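Long-range contact in arginine kinase (Anthopleura japonica, PDB 4RF6), which catalyses the reversible transfer of a phosphoryl group from ATP to L-arginine, using two phosphagen kinase units joined in tandem in one chain: residues H458-D468 with R691-Q701. Residues are numbered along the deposited sequence; the frame is centred on the assembly and turned at random.
Sequences HTSDMNPEKVD and RLGLSEVQCVQ
Glu696 OE2, at the start of a helix, is gripped by a salt bridge with Arg488 and by a water that also bonds Ser460 OG and His458 NE2; Ser460 OG is hydrogen-bonded to His620 NE2 as well. Glu696 OE1 takes the backbone N-H of Asp461 nearly head-on along the C-O bond (Asp461 N to Glu696 OE1 2.9 Å). The bend at chi2 (84°) turns the Glu696 carboxylate back to the loop; Glu696 CG itself packs against Met462 SD at 3.5 Å. The water and Gly693 hold the His458 ring at its edge: Gly693 N donates to His458 ND1 over 3.1 Å, nearly straight and in the ring plane. Leu692 CD2 packs beside that nitrogen, and Leu694 O, buried without a polar partner, lies 3.0 Å from His458 CE1. Further on, Ser695 N-caps helix 696-714 in a capping box with Gln698, and a second water links Ser695 OG to Asp461 OD2, which also forms a salt bridge with Lys466 NZ. Asp461 CG rests on Val697 CG2 at 3.5 Å, and the side chains of Val467 and Val697 run past each other in opposite directions, Val467 CG2 meeting Val697 CG1. At the far end the Gln701 amide grips both backbone polar atoms of Asp468: Gln701 OE1 receives Asp468 N at 2.8 Å on a lone pair in the carbonyl plane, and NE2 donates to O from above the Asp468 carbonyl plane. The loop leading to strand 479-488 is thus fastened to the last helix of the second catalytic domain largely through its own backbone, and the ND1 bond implies that this nitrogen of His458 carries no proton.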
# COMPACT_ATOMS: atom_id res chain seq x y z
N HIS A 458 -37.03 -5.02 4.87
CA HIS A 458 -36.80 -4.04 3.83
C HIS A 458 -36.96 -4.69 2.46
O HIS A 458 -36.58 -5.84 2.27
CB HIS A 458 -35.37 -3.50 3.99
CG HIS A 458 -34.98 -2.51 2.94
ND1 HIS A 458 -35.20 -1.15 3.08
CD2 HIS A 458 -34.35 -2.67 1.75
CE1 HIS A 458 -34.75 -0.53 2.00
NE2 HIS A 458 -34.23 -1.43 1.19
N THR A 459 -37.53 -3.94 1.52
CA THR A 459 -37.68 -4.42 0.15
C THR A 459 -36.84 -3.60 -0.84
O THR A 459 -37.05 -2.40 -0.99
CB THR A 459 -39.15 -4.37 -0.28
OG1 THR A 459 -39.94 -5.15 0.63
CG2 THR A 459 -39.32 -4.90 -1.71
N SER A 460 -35.89 -4.25 -1.52
CA SER A 460 -35.11 -3.57 -2.55
C SER A 460 -35.85 -3.65 -3.89
O SER A 460 -36.55 -4.63 -4.15
CB SER A 460 -33.72 -4.20 -2.68
OG SER A 460 -33.04 -4.23 -1.44
N ASP A 461 -35.70 -2.62 -4.72
CA ASP A 461 -36.38 -2.57 -6.02
C ASP A 461 -35.62 -1.69 -6.99
O ASP A 461 -35.72 -0.46 -6.94
CB ASP A 461 -37.81 -2.03 -5.85
CG ASP A 461 -38.68 -2.27 -7.08
OD1 ASP A 461 -38.14 -2.59 -8.16
OD2 ASP A 461 -39.91 -2.11 -6.95
N MET A 462 -34.87 -2.32 -7.89
CA MET A 462 -34.12 -1.57 -8.90
C MET A 462 -34.72 -1.72 -10.30
O MET A 462 -33.99 -1.87 -11.28
CB MET A 462 -32.65 -1.99 -8.90
CG MET A 462 -31.90 -1.61 -7.62
SD MET A 462 -31.72 0.19 -7.45
CE MET A 462 -30.41 0.51 -8.63
N ASN A 463 -36.05 -1.67 -10.40
CA ASN A 463 -36.73 -1.64 -11.70
C ASN A 463 -37.20 -0.22 -12.03
O ASN A 463 -38.22 0.23 -11.51
CB ASN A 463 -37.93 -2.58 -11.70
CG ASN A 463 -38.60 -2.70 -13.07
OD1 ASN A 463 -38.35 -1.91 -13.98
ND2 ASN A 463 -39.46 -3.70 -13.21
N PRO A 464 -36.47 0.46 -12.92
CA PRO A 464 -36.78 1.85 -13.30
C PRO A 464 -38.13 2.01 -14.00
O PRO A 464 -38.63 3.13 -14.08
CB PRO A 464 -35.64 2.22 -14.26
CG PRO A 464 -35.14 0.91 -14.78
CD PRO A 464 -35.29 -0.05 -13.65
N GLU A 465 -38.72 0.92 -14.49
CA GLU A 465 -40.01 1.02 -15.17
C GLU A 465 -41.14 1.18 -14.15
O GLU A 465 -42.28 1.47 -14.52
CB GLU A 465 -40.25 -0.18 -16.08
CG GLU A 465 -39.27 -0.27 -17.26
CD GLU A 465 -39.58 -1.43 -18.21
OE1 GLU A 465 -38.76 -1.68 -19.12
OE2 GLU A 465 -40.63 -2.08 -18.04
N LYS A 466 -40.84 0.98 -12.87
CA LYS A 466 -41.86 1.17 -11.84
C LYS A 466 -41.89 2.62 -11.34
O LYS A 466 -42.75 2.99 -10.54
CB LYS A 466 -41.70 0.15 -10.71
CG LYS A 466 -41.83 -1.30 -11.19
CD LYS A 466 -41.46 -2.30 -10.11
CE LYS A 466 -42.50 -2.34 -8.99
NZ LYS A 466 -42.12 -3.30 -7.92
N VAL A 467 -40.96 3.43 -11.83
CA VAL A 467 -41.00 4.87 -11.57
C VAL A 467 -41.72 5.63 -12.69
O VAL A 467 -41.34 5.51 -13.86
CB VAL A 467 -39.60 5.46 -11.38
CG1 VAL A 467 -39.67 6.98 -11.31
CG2 VAL A 467 -38.96 4.90 -10.11
N ASP A 468 -42.74 6.41 -12.33
CA ASP A 468 -43.48 7.21 -13.30
C ASP A 468 -43.05 8.67 -13.16
O ASP A 468 -43.52 9.37 -12.26
CB ASP A 468 -44.98 7.07 -13.04
CG ASP A 468 -45.83 7.51 -14.23
OD1 ASP A 468 -45.49 8.52 -14.88
OD2 ASP A 468 -46.85 6.83 -14.51
N ARG A 691 -33.56 5.69 4.17
CA ARG A 691 -32.88 4.65 3.40
C ARG A 691 -33.41 3.25 3.70
O ARG A 691 -33.34 2.36 2.85
CB ARG A 691 -31.37 4.71 3.65
CG ARG A 691 -30.69 5.85 2.94
CD ARG A 691 -29.30 6.09 3.45
NE ARG A 691 -28.67 7.22 2.79
CZ ARG A 691 -27.52 7.77 3.17
NH1 ARG A 691 -26.88 7.29 4.22
NH2 ARG A 691 -27.03 8.81 2.50
N LEU A 692 -33.94 3.06 4.91
CA LEU A 692 -34.55 1.78 5.28
C LEU A 692 -36.08 1.86 5.33
O LEU A 692 -36.64 2.85 5.82
CB LEU A 692 -34.02 1.28 6.63
CG LEU A 692 -32.74 0.44 6.62
CD1 LEU A 692 -32.10 0.42 8.00
CD2 LEU A 692 -33.05 -0.99 6.13
N GLY A 693 -36.75 0.83 4.81
CA GLY A 693 -38.20 0.77 4.89
C GLY A 693 -38.91 1.20 3.62
O GLY A 693 -40.14 1.11 3.52
N LEU A 694 -38.14 1.67 2.66
CA LEU A 694 -38.67 2.04 1.35
C LEU A 694 -37.68 1.55 0.30
O LEU A 694 -36.47 1.50 0.55
CB LEU A 694 -38.88 3.56 1.23
CG LEU A 694 -37.67 4.46 0.96
CD1 LEU A 694 -38.11 5.93 0.81
CD2 LEU A 694 -36.57 4.34 2.02
N SER A 695 -38.19 1.18 -0.87
CA SER A 695 -37.33 0.65 -1.92
C SER A 695 -36.67 1.80 -2.68
O SER A 695 -37.04 2.96 -2.51
CB SER A 695 -38.13 -0.20 -2.88
OG SER A 695 -39.00 0.60 -3.66
N GLU A 696 -35.69 1.47 -3.52
CA GLU A 696 -35.05 2.48 -4.36
C GLU A 696 -36.06 3.16 -5.27
O GLU A 696 -36.06 4.38 -5.43
CB GLU A 696 -33.90 1.88 -5.17
CG GLU A 696 -32.70 1.47 -4.32
CD GLU A 696 -32.86 0.10 -3.70
OE1 GLU A 696 -33.97 -0.46 -3.75
OE2 GLU A 696 -31.85 -0.42 -3.16
N VAL A 697 -36.95 2.35 -5.84
CA VAL A 697 -38.03 2.84 -6.69
C VAL A 697 -38.91 3.82 -5.93
O VAL A 697 -39.28 4.88 -6.46
CB VAL A 697 -38.89 1.67 -7.20
CG1 VAL A 697 -40.27 2.14 -7.63
CG2 VAL A 697 -38.19 0.95 -8.35
N GLN A 698 -39.26 3.47 -4.70
CA GLN A 698 -40.14 4.31 -3.90
C GLN A 698 -39.47 5.62 -3.53
O GLN A 698 -40.11 6.67 -3.52
CB GLN A 698 -40.60 3.56 -2.64
CG GLN A 698 -41.64 2.49 -2.95
CD GLN A 698 -42.01 1.66 -1.73
OE1 GLN A 698 -41.14 1.16 -1.02
NE2 GLN A 698 -43.31 1.50 -1.49
N CYS A 699 -38.18 5.55 -3.23
CA CYS A 699 -37.39 6.72 -2.89
C CYS A 699 -37.35 7.70 -4.06
O CYS A 699 -37.59 8.90 -3.89
CB CYS A 699 -35.98 6.31 -2.49
SG CYS A 699 -34.84 7.70 -2.26
N VAL A 700 -37.07 7.19 -5.26
CA VAL A 700 -37.01 8.03 -6.45
C VAL A 700 -38.38 8.59 -6.79
O VAL A 700 -38.52 9.76 -7.17
CB VAL A 700 -36.45 7.24 -7.65
CG1 VAL A 700 -36.51 8.07 -8.92
CG2 VAL A 700 -35.01 6.80 -7.38
N GLN A 701 -39.42 7.77 -6.65
CA GLN A 701 -40.77 8.24 -6.91
C GLN A 701 -41.16 9.34 -5.92
O GLN A 701 -41.76 10.34 -6.31
CB GLN A 701 -41.78 7.08 -6.84
CG GLN A 701 -43.19 7.49 -7.26
CD GLN A 701 -43.31 7.77 -8.75
OE1 GLN A 701 -43.25 6.86 -9.57
NE2 GLN A 701 -43.49 9.05 -9.10
O HOH W 1 -32.49 -1.68 -1.00
O HOH W 2 -40.91 -0.72 -4.96